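Local atomic coordinates of 361aa long hypothetical D-aminopeptidase (Pyrococcus horikoshii, PDB entry 2DRH), a protein that probably acts as an aminopeptidase of the S58 (DmpA) peptidase family, although its actual function remains unestablished. Residues 12-17 against 189-194; 39-44 against 335-340; 46-51 against 140-145; 199-204 against 313-318. One frame throughout, in Å; residues are numbered along the deposited sequence.

Interaction 1: residues 12-17 against 189-194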
loop_
_atom_site.group_PDB
_atom_site.type_symbol
_atom_site.label_atom_id
_atom_site.label_comp_id
_atom_site.label_asym_id
_atom_site.label_seq_id
_atom_site.Cartn_x
_atom_site.Cartn_y
_atom_site.Cartn_z
ATOM N N VAL A 12 24.388 -10.190 -17.012
ATOM C CA VAL A 12 25.560 -9.628 -17.668
ATOM C C VAL A 12 26.558 -9.044 -16.673
ATOM O O VAL A 12 27.658 -8.641 -17.050
ATOM C CB VAL A 12 25.155 -8.514 -18.653
ATOM C CG1 VAL A 12 24.180 -9.058 -19.684
ATOM C CG2 VAL A 12 24.528 -7.356 -17.892
ATOM N N PHE A 13 26.173 -8.980 -15.405
ATOM C CA PHE A 13 27.072 -8.443 -14.391
ATOM C C PHE A 13 27.923 -9.567 -13.833
ATOM O O PHE A 13 27.500 -10.722 -13.810
ATOM C CB PHE A 13 26.283 -7.778 -13.263
ATOM C CG PHE A 13 25.626 -6.487 -13.660
ATOM C CD1 PHE A 13 26.391 -5.403 -14.071
ATOM C CD2 PHE A 13 24.244 -6.354 -13.624
ATOM C CE1 PHE A 13 25.785 -4.199 -14.444
ATOM C CE2 PHE A 13 23.631 -5.160 -13.991
ATOM C CZ PHE A 13 24.401 -4.080 -14.403
ATOM N N LYS A 14 29.128 -9.233 -13.394
ATOM C CA LYS A 14 30.014 -10.238 -12.839
ATOM C C LYS A 14 29.668 -10.470 -11.378
ATOM O O LYS A 14 29.268 -9.549 -10.668
ATOM C CB LYS A 14 31.477 -9.797 -12.963
ATOM C CG LYS A 14 31.810 -8.500 -12.251
ATOM C CD LYS A 14 33.303 -8.183 -12.365
ATOM C CE LYS A 14 33.682 -6.928 -11.576
ATOM N NZ LYS A 14 33.030 -5.691 -12.104
ATOM N N PRO A 15 29.800 -11.715 -10.912
ATOM C CA PRO A 15 29.495 -12.031 -9.518
ATOM C C PRO A 15 30.608 -11.566 -8.580
ATOM O O PRO A 15 31.682 -11.148 -9.031
ATOM C CB PRO A 15 29.354 -13.546 -9.540
ATOM C CG PRO A 15 30.360 -13.944 -10.576
ATOM C CD PRO A 15 30.111 -12.935 -11.676
ATOM N N GLY A 16 30.339 -11.625 -7.280
ATOM C CA GLY A 16 31.335 -11.235 -6.300
ATOM C C GLY A 16 32.322 -12.372 -6.112
ATOM O O GLY A 16 32.143 -13.441 -6.688
ATOM N N LYS A 17 33.351 -12.151 -5.297
ATOM C CA LYS A 17 34.378 -13.163 -5.048
ATOM C C LYS A 17 33.827 -14.531 -4.647
ATOM O O LYS A 17 34.224 -15.554 -5.205
ATOM C CB LYS A 17 35.347 -12.670 -3.967
ATOM C CG LYS A 17 36.105 -11.408 -4.353
ATOM C CD LYS A 17 37.015 -10.921 -3.230
ATOM C CE LYS A 17 38.079 -11.951 -2.871
ATOM N NZ LYS A 17 38.998 -11.449 -1.802
ATOM N N SER A 189 25.785 -13.265 -5.947
ATOM C CA SER A 189 26.007 -11.831 -5.840
ATOM C C SER A 189 26.435 -11.276 -7.185
ATOM O O SER A 189 26.850 -12.020 -8.073
ATOM C CB SER A 189 27.091 -11.529 -4.802
ATOM O OG SER A 189 28.355 -11.977 -5.251
ATOM N N ARG A 190 26.321 -9.961 -7.330
ATOM C CA ARG A 190 26.703 -9.284 -8.562
ATOM C C ARG A 190 27.373 -7.970 -8.212
ATOM O O ARG A 190 27.032 -7.340 -7.211
ATOM C CB ARG A 190 25.470 -9.009 -9.430
ATOM C CG ARG A 190 24.893 -10.241 -10.099
ATOM C CD ARG A 190 25.897 -10.868 -11.061
ATOM N NE ARG A 190 25.310 -11.958 -11.836
ATOM C CZ ARG A 190 25.102 -13.189 -11.378
ATOM N NH1 ARG A 190 25.433 -13.513 -10.134
ATOM N NH2 ARG A 190 24.559 -14.101 -12.175
ATOM N N ILE A 191 28.331 -7.567 -9.040
ATOM C CA ILE A 191 29.058 -6.317 -8.845
ATOM C C ILE A 191 28.605 -5.353 -9.926
ATOM O O ILE A 191 28.425 -5.756 -11.072
ATOM C CB ILE A 191 30.580 -6.532 -8.987
ATOM C CG1 ILE A 191 31.070 -7.510 -7.919
ATOM C CG2 ILE A 191 31.312 -5.202 -8.880
ATOM C CD1 ILE A 191 30.849 -7.032 -6.502
ATOM N N VAL A 192 28.412 -4.087 -9.571
ATOM C CA VAL A 192 27.989 -3.082 -10.547
ATOM C C VAL A 192 28.718 -1.764 -10.301
ATOM O O VAL A 192 28.958 -1.379 -9.153
ATOM C CB VAL A 192 26.451 -2.819 -10.482
ATOM C CG1 VAL A 192 25.693 -4.145 -10.452
ATOM C CG2 VAL A 192 26.102 -1.979 -9.261
ATOM N N GLU A 193 29.075 -1.071 -11.377
ATOM C CA GLU A 193 29.757 0.205 -11.223
ATOM C C GLU A 193 28.818 1.343 -11.579
ATOM O O GLU A 193 28.267 1.384 -12.679
ATOM C CB GLU A 193 31.019 0.273 -12.096
ATOM C CG GLU A 193 31.799 1.566 -11.886
ATOM C CD GLU A 193 33.173 1.555 -12.534
ATOM O OE1 GLU A 193 34.059 0.808 -12.063
ATOM O OE2 GLU A 193 33.365 2.299 -13.516
ATOM N N ILE A 194 28.628 2.257 -10.634
ATOM C CA ILE A 194 27.752 3.400 -10.841
ATOM C C ILE A 194 28.513 4.697 -10.576
ATOM O O ILE A 194 28.929 4.972 -9.450
ATOM C CB ILE A 194 26.521 3.331 -9.915
ATOM C CG1 ILE A 194 25.711 2.068 -10.229
ATOM C CG2 ILE A 194 25.660 4.568 -10.096
ATOM C CD1 ILE A 194 24.568 1.828 -9.269
HETATM O O HOH W 1 29.787 -6.111 -13.631
#
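An N-terminal loop is laid here across strand 184-193, the first strand of a beta hairpin completed by strand 198-207. The backbone bond holding it runs from Ile191 N to Lys14 O (2.7 Å), almost along the carbonyl axis. Arg190 is the side chain to follow. Its CB sits near Phe13 CB and Lys14 O, with CG anti to the carbonyl carbon (chi1 -73°). A bend at chi2 then brings CD against Phe13 O at 3.2 Å. NE is equally near that oxygen but at a poor angle for a bond; it forms a salt bridge with Glu317 instead. NH1 folds back to Ser189 O (2.9 Å), which lies in the guanidinium plane although the donor stands above the carbonyl plane, and Pro15 CB rests 4.0 Å from NH1. NH2 reaches Glu321 and Ile10 O, so the buried guanidinium has partners for each nitrogen. Further along, Gly16 N donates to Ser189 OG (2.9 Å), a hydroxyl also bonded to Asp23. A water accepts from Lys14 N and donates to Ile191 O. At the other end Val192 CG1 lies over the face of the Phe13 ring, 3.8 Å from its centroid and 7° off the normal, a CH-pi contact.

Interaction 2: residues 39-44 against 335-340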
loop_
_atom_site.group_PDB
_atom_site.type_symbol
_atom_site.label_atom_id
_atom_site.label_comp_id
_atom_site.label_asym_id
_atom_site.label_seq_id
_atom_site.Cartn_x
_atom_site.Cartn_y
_atom_site.Cartn_z
ATOM N N GLY A 39 10.268 -42.757 7.119
ATOM C CA GLY A 39 9.024 -43.484 6.971
ATOM C C GLY A 39 7.758 -42.736 7.329
ATOM O O GLY A 39 7.715 -41.505 7.351
ATOM N N LYS A 40 6.717 -43.512 7.599
ATOM C CA LYS A 40 5.397 -43.014 7.961
ATOM C C LYS A 40 5.447 -41.765 8.834
ATOM O O LYS A 40 6.312 -41.628 9.697
ATOM C CB LYS A 40 4.644 -44.126 8.691
ATOM C CG LYS A 40 3.297 -44.500 8.101
ATOM C CD LYS A 40 2.185 -43.672 8.705
ATOM C CE LYS A 40 0.818 -44.260 8.379
ATOM N NZ LYS A 40 -0.260 -43.561 9.137
ATOM N N LEU A 41 4.513 -40.849 8.609
ATOM C CA LEU A 41 4.462 -39.632 9.404
ATOM C C LEU A 41 3.828 -39.900 10.763
ATOM O O LEU A 41 2.749 -40.480 10.849
ATOM C CB LEU A 41 3.654 -38.547 8.688
ATOM C CG LEU A 41 3.323 -37.315 9.539
ATOM C CD1 LEU A 41 4.604 -36.560 9.879
ATOM C CD2 LEU A 41 2.358 -36.416 8.782
ATOM N N ILE A 42 4.520 -39.499 11.821
ATOM C CA ILE A 42 4.004 -39.639 13.173
ATOM C C ILE A 42 3.973 -38.204 13.670
ATOM O O ILE A 42 4.948 -37.718 14.246
ATOM C CB ILE A 42 4.937 -40.485 14.080
ATOM C CG1 ILE A 42 5.034 -41.917 13.546
ATOM C CG2 ILE A 42 4.391 -40.504 15.510
ATOM C CD1 ILE A 42 5.941 -42.818 14.359
ATOM N N PRO A 43 2.851 -37.498 13.426
ATOM C CA PRO A 43 2.641 -36.098 13.818
ATOM C C PRO A 43 3.082 -35.761 15.235
ATOM O O PRO A 43 2.539 -36.280 16.210
ATOM C CB PRO A 43 1.139 -35.893 13.597
ATOM C CG PRO A 43 0.571 -37.283 13.711
ATOM C CD PRO A 43 1.586 -38.096 12.962
ATOM N N GLY A 44 4.076 -34.881 15.334
ATOM C CA GLY A 44 4.595 -34.488 16.629
ATOM C C GLY A 44 5.909 -35.175 16.923
ATOM O O GLY A 44 6.667 -34.747 17.794
ATOM N N GLY A 335 11.438 -38.020 3.229
ATOM C CA GLY A 335 10.834 -37.423 4.404
ATOM C C GLY A 335 9.609 -38.170 4.882
ATOM O O GLY A 335 9.458 -39.362 4.625
ATOM N N ARG A 336 8.730 -37.461 5.579
ATOM C CA ARG A 336 7.513 -38.054 6.114
ATOM C C ARG A 336 6.746 -38.823 5.052
ATOM O O ARG A 336 6.697 -38.416 3.893
ATOM C CB ARG A 336 6.629 -36.965 6.739
ATOM C CG ARG A 336 6.109 -35.900 5.780
ATOM C CD ARG A 336 4.705 -36.240 5.296
ATOM N NE ARG A 336 4.002 -35.068 4.774
ATOM C CZ ARG A 336 2.722 -35.067 4.408
ATOM N NH1 ARG A 336 2.000 -36.182 4.507
ATOM N NH2 ARG A 336 2.162 -33.953 3.948
ATOM N N ASP A 337 6.152 -39.939 5.459
ATOM C CA ASP A 337 5.397 -40.805 4.557
ATOM C C ASP A 337 6.209 -41.228 3.341
ATOM O O ASP A 337 5.670 -41.378 2.244
ATOM C CB ASP A 337 4.105 -40.126 4.096
ATOM C CG ASP A 337 3.121 -39.933 5.226
ATOM O OD1 ASP A 337 3.048 -40.821 6.106
ATOM O OD2 ASP A 337 2.413 -38.904 5.230
ATOM N N ASN A 338 7.508 -41.419 3.542
ATOM C CA ASN A 338 8.393 -41.837 2.467
ATOM C C ASN A 338 8.371 -40.909 1.254
ATOM O O ASN A 338 8.762 -41.307 0.152
ATOM C CB ASN A 338 8.051 -43.263 2.031
ATOM C CG ASN A 338 8.234 -44.268 3.148
ATOM O OD1 ASN A 338 9.315 -44.372 3.733
ATOM N ND2 ASN A 338 7.176 -45.016 3.455
ATOM N N HIS A 339 7.903 -39.680 1.450
ATOM C CA HIS A 339 7.882 -38.708 0.365
ATOM C C HIS A 339 9.341 -38.428 -0.010
ATOM O O HIS A 339 10.214 -38.409 0.862
ATOM C CB HIS A 339 7.213 -37.414 0.835
ATOM C CG HIS A 339 5.719 -37.487 0.891
ATOM N ND1 HIS A 339 4.947 -36.487 1.444
ATOM C CD2 HIS A 339 4.852 -38.419 0.428
ATOM C CE1 HIS A 339 3.669 -36.800 1.316
ATOM N NE2 HIS A 339 3.584 -37.966 0.703
ATOM N N VAL A 340 9.618 -38.224 -1.294
ATOM C CA VAL A 340 10.988 -37.939 -1.707
ATOM C C VAL A 340 11.095 -36.905 -2.825
ATOM O O VAL A 340 10.274 -36.871 -3.740
ATOM C CB VAL A 340 11.730 -39.226 -2.168
ATOM C CG1 VAL A 340 11.703 -40.275 -1.063
ATOM C CG2 VAL A 340 11.095 -39.771 -3.436
#
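The two loops meet through a weak backbone hydrogen bond, Asp337 N to Gly39 O at 2.9 Å, beside a turn in which both Asp337 and Asn338 have positive phi. Asp337 carries most of the polar contact, its two oxygens doing different work. OD1 accepts from Leu41 N (2.9 Å, 156° at the hydrogen), the donor standing well above the carboxylate plane. OD2 receives Arg336 NH1 at 2.8 Å on its anti lone pair, in the plane of the guanidinium, a salt bridge that, with the bond to Leu41 N, holds the carboxylate's rotation. Residues 336-339 form a beta turn, closed by His339 N to Arg336 O, linking the short strands 333-334 and 340-341; the loop before strand 48-56 lies against it. An alanine in place of Asp337 would probably loosen the 39-44 loop, since the acceptor for Leu41 N and the partner of Arg336 NH1 would both go. Leu41, with CG anti to the backbone N (chi1 169°), lays CB 3.5 Å from Asp337 OD1 and crosses Arg336 obliquely, CD1 3.8 Å from its CB. His339 CE1 sits 3.6 Å over the centre of the Arg336 guanidinium, whose NH2 bonds Val124 O of the second subunit.

Interaction 3: residues 46-51 against 140-145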
loop_
_atom_site.group_PDB
_atom_site.type_symbol
_atom_site.label_atom_id
_atom_site.label_comp_id
_atom_site.label_asym_id
_atom_site.label_seq_id
_atom_site.Cartn_x
_atom_site.Cartn_y
_atom_site.Cartn_z
ATOM N N GLY A 46 7.874 -37.123 13.983
ATOM C CA GLY A 46 8.719 -37.070 12.804
ATOM C C GLY A 46 8.123 -37.841 11.645
ATOM O O GLY A 46 6.965 -38.247 11.718
ATOM N N PRO A 47 8.881 -38.069 10.557
ATOM C CA PRO A 47 10.273 -37.663 10.310
ATOM C C PRO A 47 10.475 -36.149 10.350
ATOM O O PRO A 47 9.577 -35.386 9.998
ATOM C CB PRO A 47 10.554 -38.233 8.921
ATOM C CG PRO A 47 9.666 -39.443 8.867
ATOM C CD PRO A 47 8.386 -38.918 9.459
ATOM N N VAL A 48 11.659 -35.719 10.777
ATOM C CA VAL A 48 11.959 -34.296 10.861
ATOM C C VAL A 48 12.976 -33.867 9.813
ATOM O O VAL A 48 14.083 -34.402 9.739
ATOM C CB VAL A 48 12.489 -33.913 12.260
ATOM C CG1 VAL A 48 13.676 -34.764 12.607
ATOM C CG2 VAL A 48 12.879 -32.439 12.288
ATOM N N ARG A 49 12.582 -32.888 9.006
ATOM C CA ARG A 49 13.422 -32.351 7.943
ATOM C C ARG A 49 13.160 -30.847 7.902
ATOM O O ARG A 49 12.475 -30.351 7.015
ATOM C CB ARG A 49 13.039 -32.988 6.604
ATOM C CG ARG A 49 13.086 -34.522 6.568
ATOM C CD ARG A 49 14.503 -35.071 6.415
ATOM N NE ARG A 49 14.514 -36.514 6.151
ATOM C CZ ARG A 49 14.313 -37.456 7.073
ATOM N NH1 ARG A 49 14.087 -37.120 8.339
ATOM N NH2 ARG A 49 14.330 -38.738 6.728
ATOM N N THR A 50 13.693 -30.128 8.883
ATOM C CA THR A 50 13.487 -28.692 8.953
ATOM C C THR A 50 14.745 -28.010 9.492
ATOM O O THR A 50 15.812 -28.619 9.535
ATOM C CB THR A 50 12.254 -28.367 9.849
ATOM O OG1 THR A 50 11.925 -26.982 9.729
ATOM C CG2 THR A 50 12.537 -28.686 11.306
ATOM N N GLY A 51 14.631 -26.750 9.892
ATOM C CA GLY A 51 15.799 -26.055 10.404
ATOM C C GLY A 51 15.610 -24.562 10.533
ATOM O O GLY A 51 14.496 -24.055 10.414
ATOM N N TYR A 140 5.666 -31.149 3.040
ATOM C CA TYR A 140 5.798 -32.305 2.153
ATOM C C TYR A 140 6.833 -33.304 2.662
ATOM O O TYR A 140 6.638 -34.515 2.561
ATOM C CB TYR A 140 6.168 -31.872 0.732
ATOM C CG TYR A 140 6.055 -33.000 -0.271
ATOM C CD1 TYR A 140 4.805 -33.510 -0.641
ATOM C CD2 TYR A 140 7.194 -33.585 -0.821
ATOM C CE1 TYR A 140 4.697 -34.578 -1.536
ATOM C CE2 TYR A 140 7.099 -34.651 -1.714
ATOM C CZ TYR A 140 5.845 -35.143 -2.067
ATOM O OH TYR A 140 5.758 -36.191 -2.956
ATOM N N LEU A 141 7.931 -32.802 3.216
ATOM C CA LEU A 141 8.978 -33.675 3.731
ATOM C C LEU A 141 9.098 -33.620 5.253
ATOM O O LEU A 141 9.636 -34.534 5.872
ATOM C CB LEU A 141 10.330 -33.296 3.108
ATOM C CG LEU A 141 10.505 -33.490 1.596
ATOM C CD1 LEU A 141 11.850 -32.920 1.154
ATOM C CD2 LEU A 141 10.420 -34.970 1.254
ATOM N N ASN A 142 8.583 -32.560 5.859
ATOM C CA ASN A 142 8.715 -32.408 7.304
ATOM C C ASN A 142 7.451 -32.526 8.141
ATOM O O ASN A 142 6.358 -32.176 7.698
ATOM C CB ASN A 142 9.389 -31.063 7.609
ATOM C CG ASN A 142 9.536 -30.802 9.094
ATOM O OD1 ASN A 142 10.086 -31.623 9.829
ATOM N ND2 ASN A 142 9.049 -29.651 9.546
ATOM N N ASP A 143 7.621 -33.038 9.358
ATOM C CA ASP A 143 6.525 -33.154 10.307
ATOM C C ASP A 143 6.393 -31.746 10.871
ATOM O O ASP A 143 6.850 -31.453 11.977
ATOM C CB ASP A 143 6.870 -34.139 11.434
ATOM C CG ASP A 143 5.915 -34.027 12.618
ATOM O OD1 ASP A 143 4.688 -33.943 12.385
ATOM O OD2 ASP A 143 6.384 -34.025 13.781
ATOM N N ILE A 144 5.775 -30.871 10.091
ATOM C CA ILE A 144 5.607 -29.483 10.494
ATOM C C ILE A 144 4.714 -29.294 11.725
ATOM O O ILE A 144 4.948 -28.400 12.530
ATOM C CB ILE A 144 5.077 -28.650 9.306
ATOM C CG1 ILE A 144 5.344 -27.165 9.555
ATOM C CG2 ILE A 144 3.588 -28.926 9.086
ATOM C CD1 ILE A 144 5.213 -26.320 8.306
ATOM N N ARG A 145 3.694 -30.136 11.879
ATOM C CA ARG A 145 2.809 -30.031 13.032
ATOM C C ARG A 145 3.586 -30.239 14.337
ATOM O O ARG A 145 3.184 -29.746 15.386
ATOM C CB ARG A 145 1.687 -31.074 12.950
ATOM C CG ARG A 145 0.665 -30.852 11.836
ATOM C CD ARG A 145 -0.342 -32.011 11.781
ATOM N NE ARG A 145 -1.084 -32.145 13.030
ATOM C CZ ARG A 145 -2.148 -31.414 13.355
ATOM N NH1 ARG A 145 -2.611 -30.495 12.518
ATOM N NH2 ARG A 145 -2.735 -31.586 14.531
#
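Asn142 extends with CG anti to its backbone N (chi1 179°), bringing its carboxamide up against strand residues 48 to 50. It runs alongside Val48, pointing the same way, and crosses Thr50 obliquely. The two ends of the amide are used differently. OD1 accepts from Arg49 N at 2.9 Å in a nearly straight bond (165° at the hydrogen), the donor lying above the carbonyl plane; ND2 passes 3.5 Å from Thr50 CB and gives its hydrogen bond to Asp138, whose other carboxylate oxygen bonds Thr50 OG1. The strand receiving this side chain, 48-56, lies between 28-36 and 96-100 in a mixed four-stranded sheet, and the loop after strand 132-136 closes over its start, just past the cis peptide before Pro47. A leucine at Asn142 would take away the acceptor of Arg49 N and the donor to Asp138, and would probably loosen the loop's hold on the start of the strand. Asp143, the centre of an inverse gamma turn, adds a backbone bond from its N to Pro47 O (3.1 Å), nearly along the carbonyl axis. Asp143 CB packs 3.3 Å from Pro47 O, while OD2 bonds His148 and Gly44 N. Arg49 lays CG 3.5 Å from Leu141 O, then bends away at chi2, its guanidinium reaching Val48 O, Asp334 O and Gly37 O.

Interaction 4: residues 199-204 against 313-318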
loop_
_atom_site.group_PDB
_atom_site.type_symbol
_atom_site.label_atom_id
_atom_site.label_comp_id
_atom_site.label_asym_id
_atom_site.label_seq_id
_atom_site.Cartn_x
_atom_site.Cartn_y
_atom_site.Cartn_z
ATOM N N TYR A 199 29.717 -1.308 -6.476
ATOM C CA TYR A 199 28.736 -1.660 -5.457
ATOM C C TYR A 199 28.392 -3.132 -5.654
ATOM O O TYR A 199 28.359 -3.628 -6.783
ATOM C CB TYR A 199 27.467 -0.813 -5.592
ATOM C CG TYR A 199 27.653 0.666 -5.333
ATOM C CD1 TYR A 199 27.932 1.141 -4.053
ATOM C CD2 TYR A 199 27.534 1.593 -6.371
ATOM C CE1 TYR A 199 28.085 2.505 -3.810
ATOM C CE2 TYR A 199 27.688 2.954 -6.139
ATOM C CZ TYR A 199 27.960 3.406 -4.857
ATOM O OH TYR A 199 28.086 4.760 -4.618
ATOM N N THR A 200 28.140 -3.824 -4.552
ATOM C CA THR A 200 27.799 -5.235 -4.606
ATOM C C THR A 200 26.336 -5.467 -4.228
ATOM O O THR A 200 25.804 -4.820 -3.315
ATOM C CB THR A 200 28.673 -6.042 -3.633
ATOM O OG1 THR A 200 30.057 -5.806 -3.922
ATOM C CG2 THR A 200 28.375 -7.526 -3.753
ATOM N N VAL A 201 25.695 -6.386 -4.940
ATOM C CA VAL A 201 24.312 -6.760 -4.664
ATOM C C VAL A 201 24.306 -8.267 -4.444
ATOM O O VAL A 201 24.593 -9.032 -5.365
ATOM C CB VAL A 201 23.372 -6.448 -5.843
ATOM C CG1 VAL A 201 21.987 -7.059 -5.574
ATOM C CG2 VAL A 201 23.255 -4.937 -6.031
ATOM N N GLY A 202 23.998 -8.689 -3.222
ATOM C CA GLY A 202 23.962 -10.109 -2.924
ATOM C C GLY A 202 22.555 -10.626 -2.673
ATOM O O GLY A 202 21.660 -9.867 -2.295
ATOM N N ALA A 203 22.355 -11.924 -2.870
ATOM C CA ALA A 203 21.039 -12.508 -2.654
ATOM C C ALA A 203 21.080 -13.894 -2.045
ATOM O O ALA A 203 21.914 -14.717 -2.397
ATOM C CB ALA A 203 20.262 -12.555 -3.964
ATOM N N LEU A 204 20.169 -14.131 -1.110
ATOM C CA LEU A 204 20.031 -15.427 -0.475
ATOM C C LEU A 204 18.547 -15.766 -0.584
ATOM O O LEU A 204 17.683 -14.970 -0.202
ATOM C CB LEU A 204 20.459 -15.370 0.993
ATOM C CG LEU A 204 20.310 -16.693 1.759
ATOM C CD1 LEU A 204 21.202 -16.678 2.975
ATOM C CD2 LEU A 204 18.850 -16.918 2.177
ATOM N N LYS A 313 18.713 -4.277 -12.025
ATOM C CA LYS A 313 19.056 -5.416 -12.871
ATOM C C LYS A 313 19.883 -6.445 -12.104
ATOM O O LYS A 313 19.603 -7.645 -12.164
ATOM C CB LYS A 313 19.824 -4.952 -14.113
ATOM C CG LYS A 313 20.513 -6.086 -14.866
ATOM C CD LYS A 313 21.153 -5.607 -16.152
ATOM C CE LYS A 313 20.095 -5.211 -17.159
ATOM N NZ LYS A 313 19.182 -6.352 -17.416
ATOM N N ALA A 314 20.898 -5.967 -11.386
ATOM C CA ALA A 314 21.770 -6.833 -10.598
ATOM C C ALA A 314 20.954 -7.630 -9.577
ATOM O O ALA A 314 21.261 -8.779 -9.287
ATOM C CB ALA A 314 22.840 -5.988 -9.878
ATOM N N THR A 315 19.923 -7.003 -9.027
ATOM C CA THR A 315 19.061 -7.661 -8.052
ATOM C C THR A 315 18.351 -8.834 -8.722
ATOM O O THR A 315 18.404 -9.960 -8.231
ATOM C CB THR A 315 17.999 -6.681 -7.498
ATOM O OG1 THR A 315 18.655 -5.610 -6.811
ATOM C CG2 THR A 315 17.043 -7.401 -6.529
ATOM N N ALA A 316 17.690 -8.561 -9.843
ATOM C CA ALA A 316 16.980 -9.598 -10.579
ATOM C C ALA A 316 17.945 -10.723 -10.931
ATOM O O ALA A 316 17.600 -11.902 -10.842
ATOM C CB ALA A 316 16.358 -9.013 -11.855
ATOM N N GLU A 317 19.159 -10.359 -11.334
ATOM C CA GLU A 317 20.160 -11.360 -11.691
ATOM C C GLU A 317 20.553 -12.232 -10.507
ATOM O O GLU A 317 20.528 -13.459 -10.597
ATOM C CB GLU A 317 21.413 -10.695 -12.252
ATOM C CG GLU A 317 21.412 -10.526 -13.746
ATOM C CD GLU A 317 22.648 -9.790 -14.237
ATOM O OE1 GLU A 317 23.769 -10.139 -13.810
ATOM O OE2 GLU A 317 22.498 -8.868 -15.055
ATOM N N ALA A 318 20.927 -11.595 -9.404
ATOM C CA ALA A 318 21.327 -12.318 -8.204
ATOM C C ALA A 318 20.226 -13.283 -7.761
ATOM O O ALA A 318 20.507 -14.412 -7.376
ATOM C CB ALA A 318 21.640 -11.337 -7.087
#
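Glu317 OE1 is the best-held polar atom here, gripped twice, by Arg190 NE in a salt bridge and by the backbone N of Phe13; OE2 takes Val12 N. That carboxylate takes no part in the meeting of helix and strand, which no hydrogen bond crosses. Thr315 OG1 turns back to Leu311 O, one helical turn earlier, and offers strand 199-204 only a van der Waals touch, 3.8 Å from Val201 CG1. The other branch of Val201, CG2, which is anti to the carbonyl carbon, meets Ala314 CB at 4.0 Å, so the valine straddles two consecutive helix residues. One turn on, methyl faces methyl: Ala203 CB and Ala318 CB are 3.6 Å apart. This is alpha/beta layering, helix 309-328 lying on a sheet that continues from strand 198-207 to 240-246. Alternate strand residues face the helix, which answers with positions 314, 315 and 318. The axes of segments 199-204 and 313-318 run in roughly the same direction, 32° apart, and come within 7.7 Å, a close approach consistent with the small alanine side chains between them. Helix 252-268 packs against Thr315 and Ala316, and Tyr272 of the third subunit makes a cation-pi contact with Lys313.

The four contacts form two clusters on opposite sides of the chain's centre. Interactions 1 and 4 share a hairpin, 184-193 with 198-207, joined by backbone bonds, and lie about 8 Å apart between centres. Interaction 4 is the buried, apolar side of it, alanine and valine under a helix, whereas interaction 1 is a partly exposed loop held by a backbone bond and a serine hydroxyl, with an arginine packed beneath it; Glu317 ties the two together. Interactions 2 and 3 make the other pair, also about 8 Å apart. Interaction 3 is fully buried and interaction 2 partly exposed, yet both are polar, relying on carboxylate or amide oxygens to hold backbone N-H groups, and both touch the second subunit.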